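Local atomic coordinates of Lin0012 protein (Listeria innocua, PDB entry 3K17), a protein that probably phosphorylates phosphomevalonate at the expense of ATP, as a GHMP-family kinase of the mevalonate route to isopentenyl diphosphate. Residues L150-V155 and G162-C167; E276-L281 and N291-L296. All coordinates share one frame; numbering follows the deposited sequence.

Two consecutive-helix contacts from one chain illustrate how place in the fold goes with chemistry. The centre of contact 1 lies about 7 Å from the centre of the chain, in the N-terminal GHMP family region; the contact joins helices 141-156 and 162-169 by an isoleucine methyl set against the base of a histidine side chain, with a carboxylate standing nearby. Contact 2, its centre about 19 Å from that of the chain and in the C-terminal region, ties helix 267-288 to the turn that leads into helix 295-306, chiefly by a two-pronged salt bridge. Both are mostly buried, yet they share no helix and do not touch: their centres are about 24 Å apart and their nearest atoms about 14 Å.

Contact 1: residues L150-V155 and G162-C167; sequences LSHLVV and GDIASC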
ATOM      1  N   LEU A 150      -9.683 -19.774 -23.857  1.00 16.59           N
ATOM      2  CA  LEU A 150      -9.591 -19.677 -22.400  1.00 17.79           C
ATOM      3  C   LEU A 150      -8.635 -18.545 -22.046  1.00 16.59           C
ATOM      4  O   LEU A 150      -8.916 -17.735 -21.172  1.00 16.76           O
ATOM      5  CB  LEU A 150      -9.056 -20.975 -21.792  1.00 16.44           C
ATOM      6  CG  LEU A 150      -9.987 -22.190 -21.740  1.00 19.89           C
ATOM      7  CD1 LEU A 150      -9.261 -23.383 -21.131  1.00 18.66           C
ATOM      8  CD2 LEU A 150     -11.216 -21.842 -20.912  1.00 19.53           C
ATOM      9  N   SER A 151      -7.497 -18.507 -22.731  1.00 16.60           N
ATOM     10  CA  SER A 151      -6.490 -17.478 -22.492  1.00 16.19           C
ATOM     11  C   SER A 151      -7.077 -16.084 -22.671  1.00 15.63           C
ATOM     12  O   SER A 151      -7.021 -15.247 -21.769  1.00 15.64           O
ATOM     13  CB  SER A 151      -5.310 -17.654 -23.460  1.00 15.77           C
ATOM     14  OG  SER A 151      -4.320 -16.648 -23.267  1.00 14.17           O
ATOM     15  N   HIS A 152      -7.654 -15.850 -23.843  1.00 15.31           N
ATOM     16  CA  HIS A 152      -8.210 -14.554 -24.178  1.00 14.45           C
ATOM     17  C   HIS A 152      -9.394 -14.110 -23.323  1.00 15.14           C
ATOM     18  O   HIS A 152      -9.498 -12.934 -22.980  1.00 12.69           O
ATOM     19  CB  HIS A 152      -8.594 -14.528 -25.662  1.00 13.62           C
ATOM     20  CG  HIS A 152      -8.826 -13.150 -26.204  1.00 16.62           C
ATOM     21  ND1 HIS A 152     -10.013 -12.470 -26.032  1.00 15.82           N
ATOM     22  CD2 HIS A 152      -8.013 -12.319 -26.899  1.00 15.61           C
ATOM     23  CE1 HIS A 152      -9.922 -11.279 -26.601  1.00 15.36           C
ATOM     24  NE2 HIS A 152      -8.718 -11.163 -27.133  1.00 15.21           N
ATOM     25  N   LEU A 153     -10.275 -15.032 -22.957  1.00 15.83           N
ATOM     26  CA  LEU A 153     -11.434 -14.637 -22.167  1.00 18.72           C
ATOM     27  C   LEU A 153     -11.079 -14.211 -20.739  1.00 18.89           C
ATOM     28  O   LEU A 153     -11.651 -13.254 -20.230  1.00 19.74           O
ATOM     29  CB  LEU A 153     -12.497 -15.744 -22.174  1.00 19.68           C
ATOM     30  CG  LEU A 153     -12.470 -16.955 -21.249  1.00 24.94           C
ATOM     31  CD1 LEU A 153     -12.895 -16.542 -19.844  1.00 25.06           C
ATOM     32  CD2 LEU A 153     -13.440 -18.013 -21.798  1.00 25.32           C
ATOM     33  N   VAL A 154     -10.139 -14.882 -20.081  1.00 17.21           N
ATOM     34  CA  VAL A 154      -9.816 -14.424 -18.731  1.00 17.71           C
ATOM     35  C   VAL A 154      -9.030 -13.105 -18.761  1.00 18.50           C
ATOM     36  O   VAL A 154      -9.085 -12.329 -17.809  1.00 18.60           O
ATOM     37  CB  VAL A 154      -9.046 -15.493 -17.905  1.00 17.43           C
ATOM     38  CG1 VAL A 154      -9.906 -16.758 -17.783  1.00 19.65           C
ATOM     39  CG2 VAL A 154      -7.705 -15.800 -18.535  1.00 14.53           C
ATOM     40  N   VAL A 155      -8.308 -12.830 -19.847  1.00 16.71           N
ATOM     41  CA  VAL A 155      -7.571 -11.563 -19.912  1.00 15.62           C
ATOM     42  C   VAL A 155      -8.521 -10.425 -20.300  1.00 17.59           C
ATOM     43  O   VAL A 155      -8.547  -9.374 -19.664  1.00 18.05           O
ATOM     44  CB  VAL A 155      -6.411 -11.613 -20.922  1.00 15.23           C
ATOM     45  CG1 VAL A 155      -5.772 -10.227 -21.040  1.00 14.23           C
ATOM     46  CG2 VAL A 155      -5.373 -12.626 -20.462  1.00 15.30           C
ATOM     47  N   GLY A 162     -15.195 -15.070 -30.748  1.00 18.06           N
ATOM     48  CA  GLY A 162     -15.446 -15.285 -32.166  1.00 15.90           C
ATOM     49  C   GLY A 162     -14.231 -14.764 -32.922  1.00 14.94           C
ATOM     50  O   GLY A 162     -13.884 -15.266 -33.997  1.00 13.45           O
ATOM     51  N   ASP A 163     -13.572 -13.751 -32.351  1.00 14.05           N
ATOM     52  CA  ASP A 163     -12.379 -13.191 -32.967  1.00 12.20           C
ATOM     53  C   ASP A 163     -11.269 -14.231 -32.917  1.00 12.79           C
ATOM     54  O   ASP A 163     -10.523 -14.392 -33.874  1.00 12.22           O
ATOM     55  CB  ASP A 163     -11.942 -11.887 -32.270  1.00 16.28           C
ATOM     56  CG  ASP A 163     -11.883 -12.000 -30.752  1.00 18.04           C
ATOM     57  OD1 ASP A 163     -12.213 -13.065 -30.184  1.00 18.04           O
ATOM     58  OD2 ASP A 163     -11.497 -10.995 -30.124  1.00 20.90           O
ATOM     59  N   ILE A 164     -11.168 -14.937 -31.797  1.00 11.62           N
ATOM     60  CA  ILE A 164     -10.174 -15.989 -31.650  1.00 13.79           C
ATOM     61  C   ILE A 164     -10.425 -17.056 -32.735  1.00 15.40           C
ATOM     62  O   ILE A 164      -9.492 -17.533 -33.381  1.00 14.75           O
ATOM     63  CB  ILE A 164     -10.283 -16.660 -30.251  1.00 12.86           C
ATOM     64  CG1 ILE A 164      -9.760 -15.709 -29.164  1.00 15.66           C
ATOM     65  CG2 ILE A 164      -9.524 -17.965 -30.229  1.00 14.50           C
ATOM     66  CD1 ILE A 164      -8.288 -15.372 -29.278  1.00 11.77           C
ATOM     67  N   ALA A 165     -11.693 -17.415 -32.933  1.00 14.43           N
ATOM     68  CA  ALA A 165     -12.057 -18.441 -33.915  1.00 16.16           C
ATOM     69  C   ALA A 165     -11.644 -18.058 -35.333  1.00 16.12           C
ATOM     70  O   ALA A 165     -11.041 -18.855 -36.059  1.00 17.70           O
ATOM     71  CB  ALA A 165     -13.565 -18.699 -33.867  1.00 12.74           C
ATOM     72  N   SER A 166     -11.974 -16.828 -35.715  1.00 15.82           N
ATOM     73  CA  SER A 166     -11.664 -16.334 -37.041  1.00 14.53           C
ATOM     74  C   SER A 166     -10.165 -16.297 -37.307  1.00 16.18           C
ATOM     75  O   SER A 166      -9.720 -16.699 -38.380  1.00 15.33           O
ATOM     76  CB  SER A 166     -12.278 -14.945 -37.232  1.00 14.78           C
ATOM     77  OG  SER A 166     -11.940 -14.417 -38.500  1.00 13.04           O
ATOM     78  N   CYS A 167      -9.382 -15.814 -36.337  1.00 14.94           N
ATOM     79  CA  CYS A 167      -7.928 -15.747 -36.502  1.00 14.28           C
ATOM     80  C   CYS A 167      -7.314 -17.149 -36.606  1.00 15.15           C
ATOM     81  O   CYS A 167      -6.383 -17.379 -37.377  1.00 15.95           O
ATOM     82  CB  CYS A 167      -7.296 -14.995 -35.325  1.00 12.98           C
ATOM     83  SG  CYS A 167      -7.788 -13.249 -35.260  1.00 16.00           S
TER
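Ile-164 lays its CD1 methyl against the base of the His-152 side chain, 3.7 Å from CB of His-152 and 3.8 Å from that residue's CG. The methyl also reaches CD2, while CG1 of Ile-164 backs it up 3.9 Å from CB of His-152, so the imidazole is propped at its root by an aliphatic arm. With CG anti to the backbone N (chi1 -164°), the histidine swings out toward helix 162-169, and its far side comes close to Asp-163: CE1 of His-152 is 3.9 Å from OD2 of Asp-163. The two groups come close without a bond between them, the carboxylate plane turned 82° from the ring. The other carboxylate oxygen turns back on its own helix, where OD1 of Asp-163 accepts a weak hydrogen bond from the backbone N of Ile-164. The polar end of the histidine looks elsewhere: NE2 is hydrogen-bonded to OG of Ser-120, within the GLGSSAA sequence that in GHMP kinases forms the phosphate-binding loop. His-152 thus links two parts of the N-terminal domain, the helix pair and that probable ATP site. Phe-77 of helix 76-91 stacks on the imidazole, Ala-121 of helix 119-135 packs on both Asp-163 and Ile-164, and Lys-14 of strand 7-18 lies against Asp-163.

Contact 2: residues E276-L281 and N291-L296; sequences ENRRIL and NIETSL
Arg-278 and Glu-293 both set CG anti to their backbone N (175° for the arginine), the arginine runs on fully extended to NE, and the two extended side chains meet at about a right angle. The guanidinium offers its edge side-on, NE and NH2 each taking one carboxylate oxygen. From NE of Arg-278 to OE1 of Glu-293 is 2.9 Å, nearly straight at 167°, with the oxygen approached on its syn side, though somewhat out of the carboxylate plane. NH2 of Arg-278 reaches OE2 of Glu-293 at 3.0 Å from farther above that plane, consistent with the 40° between the two flat groups. In the C-terminal GHMP domain this bidentate salt bridge spans two consecutive helices, from helix 267-288 to the residues just before helix 295-306, where Thr-294 is the N-cap. Asp-302 and Glu-305 of the second helix also pair with the guanidinium, at NH2 and NH1, and OE2 of Glu-293 is bonded to Gln-282, which probably limits the rotation of both groups. Beside the charges, CD1 of Ile-292 sits 3.5 Å from the carbonyl O of Leu-281, and in strand 310-313 Lys-312 touches Leu-281 and Ser-313 touches Ile-292.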
ATOM      1  N   GLU A 276     -30.689  -5.293 -42.635  1.00 29.29           N
ATOM      2  CA  GLU A 276     -31.454  -5.537 -41.418  1.00 29.16           C
ATOM      3  C   GLU A 276     -30.544  -5.579 -40.193  1.00 28.45           C
ATOM      4  O   GLU A 276     -30.879  -5.018 -39.146  1.00 28.67           O
ATOM      5  CB  GLU A 276     -32.231  -6.852 -41.519  1.00 31.29           C
ATOM      6  CG  GLU A 276     -33.262  -6.892 -42.638  1.00 34.52           C
ATOM      7  CD  GLU A 276     -34.146  -8.120 -42.552  1.00 38.32           C
ATOM      8  OE1 GLU A 276     -34.865  -8.252 -41.542  1.00 39.73           O
ATOM      9  OE2 GLU A 276     -34.122  -8.955 -43.481  1.00 39.92           O
ATOM     10  N   ASN A 277     -29.398  -6.247 -40.316  1.00 27.72           N
ATOM     11  CA  ASN A 277     -28.473  -6.322 -39.187  1.00 26.78           C
ATOM     12  C   ASN A 277     -28.066  -4.897 -38.833  1.00 25.05           C
ATOM     13  O   ASN A 277     -28.050  -4.516 -37.667  1.00 26.08           O
ATOM     14  CB  ASN A 277     -27.223  -7.137 -39.544  1.00 24.79           C
ATOM     15  CG  ASN A 277     -26.496  -7.661 -38.311  1.00 23.41           C
ATOM     16  OD1 ASN A 277     -26.670  -7.148 -37.205  1.00 26.35           O
ATOM     17  ND2 ASN A 277     -25.668  -8.683 -38.500  1.00 24.71           N
ATOM     18  N   ARG A 278     -27.741  -4.111 -39.854  1.00 28.28           N
ATOM     19  CA  ARG A 278     -27.348  -2.725 -39.638  1.00 29.76           C
ATOM     20  C   ARG A 278     -28.426  -1.996 -38.852  1.00 30.23           C
ATOM     21  O   ARG A 278     -28.132  -1.254 -37.921  1.00 31.14           O
ATOM     22  CB  ARG A 278     -27.141  -1.999 -40.972  1.00 30.10           C
ATOM     23  CG  ARG A 278     -26.845  -0.508 -40.797  1.00 29.08           C
ATOM     24  CD  ARG A 278     -26.853   0.263 -42.106  1.00 27.73           C
ATOM     25  NE  ARG A 278     -26.565   1.675 -41.866  1.00 28.18           N
ATOM     26  CZ  ARG A 278     -26.728   2.649 -42.758  1.00 28.47           C
ATOM     27  NH1 ARG A 278     -27.182   2.381 -43.974  1.00 26.41           N
ATOM     28  NH2 ARG A 278     -26.445   3.902 -42.426  1.00 28.41           N
ATOM     29  N   ARG A 279     -29.677  -2.222 -39.236  1.00 32.31           N
ATOM     30  CA  ARG A 279     -30.810  -1.572 -38.595  1.00 33.61           C
ATOM     31  C   ARG A 279     -30.955  -1.880 -37.113  1.00 33.22           C
ATOM     32  O   ARG A 279     -31.089  -0.962 -36.302  1.00 33.25           O
ATOM     33  CB  ARG A 279     -32.109  -1.935 -39.325  1.00 38.29           C
ATOM     34  CG  ARG A 279     -32.130  -1.555 -40.809  1.00 42.76           C
ATOM     35  CD  ARG A 279     -31.796  -0.084 -41.016  1.00 46.35           C
ATOM     36  NE  ARG A 279     -32.018   0.366 -42.391  1.00 49.75           N
ATOM     37  CZ  ARG A 279     -31.307  -0.019 -43.448  1.00 50.66           C
ATOM     38  NH1 ARG A 279     -30.305  -0.879 -43.313  1.00 49.88           N
ATOM     39  NH2 ARG A 279     -31.593   0.470 -44.648  1.00 51.76           N
ATOM     40  N   ILE A 280     -30.926  -3.159 -36.748  1.00 31.65           N
ATOM     41  CA  ILE A 280     -31.080  -3.518 -35.342  1.00 30.79           C
ATOM     42  C   ILE A 280     -29.918  -3.010 -34.493  1.00 30.52           C
ATOM     43  O   ILE A 280     -30.079  -2.756 -33.304  1.00 28.49           O
ATOM     44  CB  ILE A 280     -31.230  -5.048 -35.150  1.00 31.87           C
ATOM     45  CG1 ILE A 280     -29.926  -5.765 -35.498  1.00 31.22           C
ATOM     46  CG2 ILE A 280     -32.360  -5.567 -36.035  1.00 31.69           C
ATOM     47  CD1 ILE A 280     -29.978  -7.254 -35.230  1.00 31.42           C
ATOM     48  N   LEU A 281     -28.746  -2.862 -35.104  1.00 31.57           N
ATOM     49  CA  LEU A 281     -27.587  -2.357 -34.374  1.00 32.00           C
ATOM     50  C   LEU A 281     -27.776  -0.858 -34.174  1.00 34.64           C
ATOM     51  O   LEU A 281     -27.366  -0.302 -33.156  1.00 35.21           O
ATOM     52  CB  LEU A 281     -26.293  -2.650 -35.145  1.00 28.37           C
ATOM     53  CG  LEU A 281     -25.799  -4.104 -35.056  1.00 25.60           C
ATOM     54  CD1 LEU A 281     -24.658  -4.345 -36.025  1.00 24.02           C
ATOM     55  CD2 LEU A 281     -25.365  -4.403 -33.633  1.00 23.87           C
ATOM     56  N   ASN A 291     -23.258   5.110 -29.147  1.00 39.45           N
ATOM     57  CA  ASN A 291     -22.961   5.513 -30.512  1.00 38.57           C
ATOM     58  C   ASN A 291     -22.266   4.409 -31.310  1.00 37.37           C
ATOM     59  O   ASN A 291     -21.076   4.510 -31.619  1.00 36.34           O
ATOM     60  CB  ASN A 291     -22.102   6.780 -30.488  1.00 40.99           C
ATOM     61  CG  ASN A 291     -21.760   7.279 -31.874  1.00 43.92           C
ATOM     62  OD1 ASN A 291     -22.600   7.270 -32.773  1.00 45.45           O
ATOM     63  ND2 ASN A 291     -20.523   7.732 -32.052  1.00 46.06           N
ATOM     64  N   ILE A 292     -23.012   3.356 -31.642  1.00 34.62           N
ATOM     65  CA  ILE A 292     -22.454   2.246 -32.411  1.00 33.65           C
ATOM     66  C   ILE A 292     -22.168   2.708 -33.833  1.00 33.24           C
ATOM     67  O   ILE A 292     -21.034   2.636 -34.307  1.00 33.63           O
ATOM     68  CB  ILE A 292     -23.417   1.043 -32.455  1.00 32.71           C
ATOM     69  CG1 ILE A 292     -23.655   0.518 -31.036  1.00 32.22           C
ATOM     70  CG2 ILE A 292     -22.838  -0.053 -33.341  1.00 32.35           C
ATOM     71  CD1 ILE A 292     -24.635  -0.628 -30.959  1.00 33.55           C
ATOM     72  N   GLU A 293     -23.196   3.183 -34.521  1.00 32.38           N
ATOM     73  CA  GLU A 293     -22.990   3.669 -35.871  1.00 32.88           C
ATOM     74  C   GLU A 293     -22.667   5.160 -35.820  1.00 32.98           C
ATOM     75  O   GLU A 293     -23.556   5.995 -35.663  1.00 31.82           O
ATOM     76  CB  GLU A 293     -24.229   3.427 -36.728  1.00 34.55           C
ATOM     77  CG  GLU A 293     -24.049   3.848 -38.178  1.00 35.20           C
ATOM     78  CD  GLU A 293     -25.170   3.360 -39.061  1.00 35.82           C
ATOM     79  OE1 GLU A 293     -25.225   2.140 -39.335  1.00 38.00           O
ATOM     80  OE2 GLU A 293     -26.004   4.193 -39.475  1.00 38.34           O
ATOM     81  N   THR A 294     -21.382   5.482 -35.930  1.00 31.54           N
ATOM     82  CA  THR A 294     -20.941   6.869 -35.906  1.00 30.91           C
ATOM     83  C   THR A 294     -21.394   7.548 -37.187  1.00 32.01           C
ATOM     84  O   THR A 294     -21.940   6.902 -38.082  1.00 31.65           O
ATOM     85  CB  THR A 294     -19.410   6.974 -35.832  1.00 29.44           C
ATOM     86  OG1 THR A 294     -18.833   6.318 -36.966  1.00 27.21           O
ATOM     87  CG2 THR A 294     -18.885   6.329 -34.562  1.00 27.15           C
ATOM     88  N   SER A 295     -21.163   8.852 -37.275  1.00 32.86           N
ATOM     89  CA  SER A 295     -21.548   9.601 -38.460  1.00 33.07           C
ATOM     90  C   SER A 295     -20.784   9.097 -39.671  1.00 31.32           C
ATOM     91  O   SER A 295     -21.336   9.004 -40.763  1.00 31.66           O
ATOM     92  CB  SER A 295     -21.262  11.091 -38.267  1.00 35.88           C
ATOM     93  OG  SER A 295     -22.014  11.607 -37.185  1.00 40.61           O
ATOM     94  N   LEU A 296     -19.511   8.774 -39.478  1.00 29.19           N
ATOM     95  CA  LEU A 296     -18.694   8.291 -40.580  1.00 29.22           C
ATOM     96  C   LEU A 296     -19.127   6.886 -40.996  1.00 28.75           C
ATOM     97  O   LEU A 296     -19.134   6.554 -42.181  1.00 29.06           O
ATOM     98  CB  LEU A 296     -17.216   8.308 -40.187  1.00 30.14           C
ATOM     99  CG  LEU A 296     -16.208   8.224 -41.334  1.00 30.81           C
ATOM    100  CD1 LEU A 296     -16.580   9.201 -42.446  1.00 29.24           C
ATOM    101  CD2 LEU A 296     -14.818   8.530 -40.789  1.00 31.00           C
TER